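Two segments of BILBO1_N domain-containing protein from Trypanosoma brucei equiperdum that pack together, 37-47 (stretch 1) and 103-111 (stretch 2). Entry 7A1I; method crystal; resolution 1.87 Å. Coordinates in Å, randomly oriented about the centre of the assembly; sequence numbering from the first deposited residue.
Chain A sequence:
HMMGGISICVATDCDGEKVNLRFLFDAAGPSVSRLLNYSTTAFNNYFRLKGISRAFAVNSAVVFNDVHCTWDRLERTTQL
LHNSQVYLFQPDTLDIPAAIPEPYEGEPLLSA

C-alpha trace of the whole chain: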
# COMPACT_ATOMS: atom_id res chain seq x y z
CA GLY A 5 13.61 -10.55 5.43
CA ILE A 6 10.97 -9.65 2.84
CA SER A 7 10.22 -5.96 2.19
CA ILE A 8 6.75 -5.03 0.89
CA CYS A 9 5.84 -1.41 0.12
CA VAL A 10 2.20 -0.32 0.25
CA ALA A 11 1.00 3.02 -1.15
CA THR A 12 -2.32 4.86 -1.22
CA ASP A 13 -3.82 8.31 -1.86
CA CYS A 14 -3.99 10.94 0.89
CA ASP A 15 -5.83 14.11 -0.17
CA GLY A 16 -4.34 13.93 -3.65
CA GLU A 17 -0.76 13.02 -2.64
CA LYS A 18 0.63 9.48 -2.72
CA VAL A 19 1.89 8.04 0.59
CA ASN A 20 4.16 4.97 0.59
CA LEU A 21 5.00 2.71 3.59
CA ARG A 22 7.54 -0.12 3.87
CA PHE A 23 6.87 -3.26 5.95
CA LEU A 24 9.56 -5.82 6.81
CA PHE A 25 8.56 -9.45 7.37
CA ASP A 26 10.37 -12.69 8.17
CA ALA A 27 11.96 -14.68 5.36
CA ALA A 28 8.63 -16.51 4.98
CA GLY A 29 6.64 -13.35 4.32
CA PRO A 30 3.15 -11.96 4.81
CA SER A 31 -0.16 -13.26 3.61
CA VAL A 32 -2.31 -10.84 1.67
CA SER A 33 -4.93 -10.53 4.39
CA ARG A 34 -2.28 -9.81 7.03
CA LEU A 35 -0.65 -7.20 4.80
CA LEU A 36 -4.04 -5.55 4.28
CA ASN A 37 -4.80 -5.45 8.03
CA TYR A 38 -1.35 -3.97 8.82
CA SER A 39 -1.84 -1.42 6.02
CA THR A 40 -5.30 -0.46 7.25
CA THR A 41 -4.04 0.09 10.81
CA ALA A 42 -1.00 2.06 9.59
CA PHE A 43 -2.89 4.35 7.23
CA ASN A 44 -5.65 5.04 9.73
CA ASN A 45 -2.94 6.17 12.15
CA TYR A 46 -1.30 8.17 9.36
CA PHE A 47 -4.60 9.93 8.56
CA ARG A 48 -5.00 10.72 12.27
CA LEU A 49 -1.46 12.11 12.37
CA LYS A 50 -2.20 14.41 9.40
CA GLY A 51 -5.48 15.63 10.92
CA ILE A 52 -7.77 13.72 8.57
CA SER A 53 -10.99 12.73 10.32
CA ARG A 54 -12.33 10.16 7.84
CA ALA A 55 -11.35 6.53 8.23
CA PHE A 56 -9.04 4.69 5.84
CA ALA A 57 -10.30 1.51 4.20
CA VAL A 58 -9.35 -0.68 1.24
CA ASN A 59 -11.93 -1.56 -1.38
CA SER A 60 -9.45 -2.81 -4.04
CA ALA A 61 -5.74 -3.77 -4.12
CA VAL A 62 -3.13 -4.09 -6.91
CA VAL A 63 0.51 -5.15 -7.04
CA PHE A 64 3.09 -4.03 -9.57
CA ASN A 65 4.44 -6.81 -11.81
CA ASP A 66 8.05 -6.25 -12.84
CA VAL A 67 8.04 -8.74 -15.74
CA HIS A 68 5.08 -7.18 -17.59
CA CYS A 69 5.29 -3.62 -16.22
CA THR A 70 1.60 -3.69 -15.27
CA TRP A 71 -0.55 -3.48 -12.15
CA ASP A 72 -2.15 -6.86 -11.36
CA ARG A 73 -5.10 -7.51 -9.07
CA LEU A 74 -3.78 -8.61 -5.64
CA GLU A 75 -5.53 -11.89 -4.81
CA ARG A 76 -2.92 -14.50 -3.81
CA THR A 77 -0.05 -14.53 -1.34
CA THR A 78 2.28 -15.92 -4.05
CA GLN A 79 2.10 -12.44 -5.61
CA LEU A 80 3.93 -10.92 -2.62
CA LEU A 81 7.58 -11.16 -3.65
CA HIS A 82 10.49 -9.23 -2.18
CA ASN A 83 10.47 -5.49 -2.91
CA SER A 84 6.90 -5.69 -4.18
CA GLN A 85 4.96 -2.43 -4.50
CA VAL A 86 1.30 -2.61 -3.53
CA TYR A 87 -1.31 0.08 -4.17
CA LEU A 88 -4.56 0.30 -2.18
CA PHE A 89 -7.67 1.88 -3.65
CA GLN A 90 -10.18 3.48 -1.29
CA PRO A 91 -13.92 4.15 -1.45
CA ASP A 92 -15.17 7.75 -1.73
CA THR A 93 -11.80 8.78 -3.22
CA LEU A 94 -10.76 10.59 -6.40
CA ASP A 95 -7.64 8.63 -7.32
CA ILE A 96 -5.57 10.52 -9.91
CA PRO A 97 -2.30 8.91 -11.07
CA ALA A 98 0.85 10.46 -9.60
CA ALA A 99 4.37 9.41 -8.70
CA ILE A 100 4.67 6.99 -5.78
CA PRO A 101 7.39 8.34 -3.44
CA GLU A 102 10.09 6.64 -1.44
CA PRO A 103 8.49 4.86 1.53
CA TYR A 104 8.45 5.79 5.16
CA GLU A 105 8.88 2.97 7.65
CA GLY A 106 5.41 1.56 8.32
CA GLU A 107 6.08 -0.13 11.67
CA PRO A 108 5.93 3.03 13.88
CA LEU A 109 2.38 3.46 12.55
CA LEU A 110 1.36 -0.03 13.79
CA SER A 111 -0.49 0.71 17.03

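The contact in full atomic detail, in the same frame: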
# COMPACT_ATOMS: atom_id res chain seq x y z
N ASN A 37 -4.47 -5.90 6.67
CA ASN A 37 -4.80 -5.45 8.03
C ASN A 37 -3.73 -4.52 8.59
O ASN A 37 -4.05 -3.49 9.21
CB ASN A 37 -5.00 -6.65 8.97
CG ASN A 37 -6.20 -7.52 8.60
OD1 ASN A 37 -7.14 -7.06 7.94
ND2 ASN A 37 -6.17 -8.78 9.00
N TYR A 38 -2.44 -4.87 8.41
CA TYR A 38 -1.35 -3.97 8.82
C TYR A 38 -1.45 -2.62 8.11
O TYR A 38 -1.29 -1.56 8.74
CB TYR A 38 0.01 -4.61 8.52
CG TYR A 38 0.44 -5.73 9.45
CD1 TYR A 38 1.59 -6.46 9.19
CD2 TYR A 38 -0.30 -6.06 10.58
CE1 TYR A 38 2.00 -7.49 10.03
CE2 TYR A 38 0.10 -7.08 11.43
CZ TYR A 38 1.25 -7.79 11.15
OH TYR A 38 1.64 -8.81 11.99
N SER A 39 -1.72 -2.65 6.80
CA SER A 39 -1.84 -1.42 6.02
C SER A 39 -3.00 -0.57 6.50
O SER A 39 -2.90 0.66 6.56
CB SER A 39 -2.02 -1.77 4.54
OG SER A 39 -0.88 -2.43 4.02
N THR A 40 -4.14 -1.20 6.80
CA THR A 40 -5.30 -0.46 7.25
C THR A 40 -5.03 0.22 8.59
O THR A 40 -5.35 1.40 8.78
CB THR A 40 -6.51 -1.38 7.31
OG1 THR A 40 -6.87 -1.76 5.97
CG2 THR A 40 -7.69 -0.71 8.02
N THR A 41 -4.40 -0.51 9.52
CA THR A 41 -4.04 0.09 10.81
C THR A 41 -3.08 1.27 10.60
O THR A 41 -3.27 2.35 11.19
CB THR A 41 -3.39 -0.94 11.72
OG1 THR A 41 -4.31 -2.01 11.95
CG2 THR A 41 -3.04 -0.30 13.07
N ALA A 42 -2.04 1.06 9.78
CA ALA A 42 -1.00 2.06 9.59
C ALA A 42 -1.54 3.32 8.92
O ALA A 42 -1.18 4.43 9.32
CB ALA A 42 0.15 1.49 8.76
N PHE A 43 -2.39 3.17 7.91
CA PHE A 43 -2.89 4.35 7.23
C PHE A 43 -3.98 5.05 8.02
O PHE A 43 -4.11 6.28 7.93
CB PHE A 43 -3.40 4.00 5.83
CG PHE A 43 -2.30 3.78 4.83
CD1 PHE A 43 -2.26 2.62 4.08
CD2 PHE A 43 -1.32 4.74 4.66
CE1 PHE A 43 -1.25 2.41 3.16
CE2 PHE A 43 -0.30 4.54 3.74
CZ PHE A 43 -0.26 3.37 2.99
N ASN A 44 -4.76 4.33 8.83
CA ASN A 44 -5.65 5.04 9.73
C ASN A 44 -4.86 5.89 10.72
O ASN A 44 -5.22 7.05 10.97
CB ASN A 44 -6.57 4.07 10.44
CG ASN A 44 -7.85 3.82 9.68
OD1 ASN A 44 -8.71 4.69 9.60
ND2 ASN A 44 -7.99 2.61 9.11
N ASN A 45 -3.77 5.36 11.27
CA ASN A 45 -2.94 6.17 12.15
C ASN A 45 -2.27 7.32 11.40
O ASN A 45 -2.10 8.42 11.95
CB ASN A 45 -1.88 5.32 12.84
CG ASN A 45 -2.44 4.54 14.02
OD1 ASN A 45 -3.40 4.97 14.65
ND2 ASN A 45 -1.86 3.38 14.29
N TYR A 46 -1.87 7.09 10.15
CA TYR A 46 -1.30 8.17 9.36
C TYR A 46 -2.31 9.29 9.15
O TYR A 46 -2.03 10.46 9.45
CB TYR A 46 -0.78 7.63 8.03
CG TYR A 46 -0.09 8.68 7.19
CD1 TYR A 46 -0.77 9.32 6.14
CD2 TYR A 46 1.22 9.03 7.43
CE1 TYR A 46 -0.13 10.31 5.38
CE2 TYR A 46 1.86 10.01 6.67
CZ TYR A 46 1.18 10.63 5.63
OH TYR A 46 1.81 11.59 4.88
N PHE A 47 -3.53 8.94 8.71
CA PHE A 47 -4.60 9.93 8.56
C PHE A 47 -4.82 10.70 9.85
O PHE A 47 -5.01 11.93 9.81
CB PHE A 47 -5.92 9.25 8.15
CG PHE A 47 -6.05 8.96 6.67
CD1 PHE A 47 -4.94 8.92 5.84
CD2 PHE A 47 -7.31 8.75 6.11
CE1 PHE A 47 -5.08 8.65 4.47
CE2 PHE A 47 -7.46 8.48 4.75
CZ PHE A 47 -6.34 8.42 3.93
N PRO A 103 9.35 5.19 0.39
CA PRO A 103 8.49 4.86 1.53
C PRO A 103 9.05 5.39 2.85
O PRO A 103 10.26 5.44 3.07
CB PRO A 103 8.49 3.33 1.52
CG PRO A 103 9.86 2.97 0.96
CD PRO A 103 10.12 4.02 -0.09
N TYR A 104 8.13 5.75 3.74
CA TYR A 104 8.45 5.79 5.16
C TYR A 104 8.47 4.37 5.71
O TYR A 104 7.93 3.44 5.11
CB TYR A 104 7.41 6.58 5.94
CG TYR A 104 7.16 8.00 5.49
CD1 TYR A 104 8.18 8.95 5.51
CD2 TYR A 104 5.91 8.39 5.05
CE1 TYR A 104 7.94 10.25 5.11
CE2 TYR A 104 5.66 9.68 4.65
CZ TYR A 104 6.69 10.61 4.69
OH TYR A 104 6.45 11.91 4.28
N GLU A 105 9.03 4.21 6.91
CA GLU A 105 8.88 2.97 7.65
C GLU A 105 7.45 2.85 8.17
O GLU A 105 6.95 3.75 8.84
CB GLU A 105 9.88 2.93 8.80
CG GLU A 105 11.32 2.91 8.35
CD GLU A 105 11.71 1.65 7.61
OE1 GLU A 105 11.02 0.61 7.75
OE2 GLU A 105 12.70 1.71 6.84
N GLY A 106 6.80 1.71 7.90
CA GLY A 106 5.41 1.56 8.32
C GLY A 106 5.23 1.11 9.75
O GLY A 106 4.18 1.39 10.35
N GLU A 107 6.24 0.45 10.33
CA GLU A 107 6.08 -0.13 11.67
C GLU A 107 5.75 0.88 12.76
O GLU A 107 4.94 0.54 13.64
CB GLU A 107 7.34 -0.92 12.04
CG GLU A 107 7.10 -2.06 13.03
CD GLU A 107 6.95 -1.60 14.47
OE1 GLU A 107 6.23 -2.26 15.26
OE2 GLU A 107 7.56 -0.55 14.82
N PRO A 108 6.32 2.10 12.80
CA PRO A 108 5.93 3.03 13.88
C PRO A 108 4.45 3.35 13.87
O PRO A 108 3.89 3.69 14.92
CB PRO A 108 6.80 4.27 13.61
CG PRO A 108 8.00 3.72 12.90
CD PRO A 108 7.48 2.61 12.04
N LEU A 109 3.81 3.24 12.71
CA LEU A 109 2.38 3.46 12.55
C LEU A 109 1.52 2.26 12.98
O LEU A 109 0.29 2.35 12.91
CB LEU A 109 2.08 3.78 11.08
CG LEU A 109 2.59 5.12 10.58
CD1 LEU A 109 2.44 5.26 9.07
CD2 LEU A 109 1.91 6.25 11.33
N LEU A 110 2.13 1.14 13.36
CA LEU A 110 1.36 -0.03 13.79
C LEU A 110 1.09 0.08 15.28
O LEU A 110 1.91 -0.31 16.11
CB LEU A 110 2.09 -1.31 13.44
CG LEU A 110 2.25 -1.54 11.94
CD1 LEU A 110 3.00 -2.85 11.74
CD2 LEU A 110 0.91 -1.54 11.22
N SER A 111 -0.09 0.60 15.63
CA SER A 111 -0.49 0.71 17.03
C SER A 111 -1.99 1.02 17.15
O SER A 111 -2.61 1.51 16.19
CB SER A 111 0.33 1.78 17.76
OG SER A 111 -0.07 3.09 17.39

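Where does the C-terminal segment come closest to the helix? It does so at A42, whose side chain is a single methyl group. A42 CA lies 4.7 Å from L109 CA, the nearest CA pair across the contact, and the methyl group leaves a shallow place on the helix surface. Two leucines use it: A42 CB is 3.8 Å from L109 CB and 4.0 Å from L110 CD2. The backbones are near enough for A42 CA to make a CA-H...O contact with L109 O at 3.6 Å.

Where do the two leucines go from there? L109, which buries more area than any other residue here, points toward the helix and fills the hollow between A42, N45 and Y46. L109 CD1 lies 4.1 Å from Y46 CB; L109 CD2 lies 4.2 Å from N45 CB and also 4.0 Å from Y46 N, so it sits in the groove between the two residues. L110 starts out away from the helix, yet the end of its side chain comes back: L110 CD2 reaches 3.3 Å from Y38 O and 4.2 Å from Y38 CB, and CD1 sits over one face of the Y38 ring.

What holds the polar end of the segment in place? N45 points toward it, and its ND2 donates two nearly straight hydrogen bonds, to L109 O and to S111 O, each 2.8 Å long. One amide thus spans two carbonyls two residues apart, tying down the backbone on both sides of L110. Nearby, T41 CG2 packs 3.6 Å from S111 O.

How does the contact end near the strand? Here it thins to one tyrosine pair, with Y46 CE2 4.3 Å from Y104 CE2 in an oblique approach. Between this pair and the leucines the chain turns at G106, whose O lies 4.3 Å from A42 CB, so the backbone itself borders the alanine.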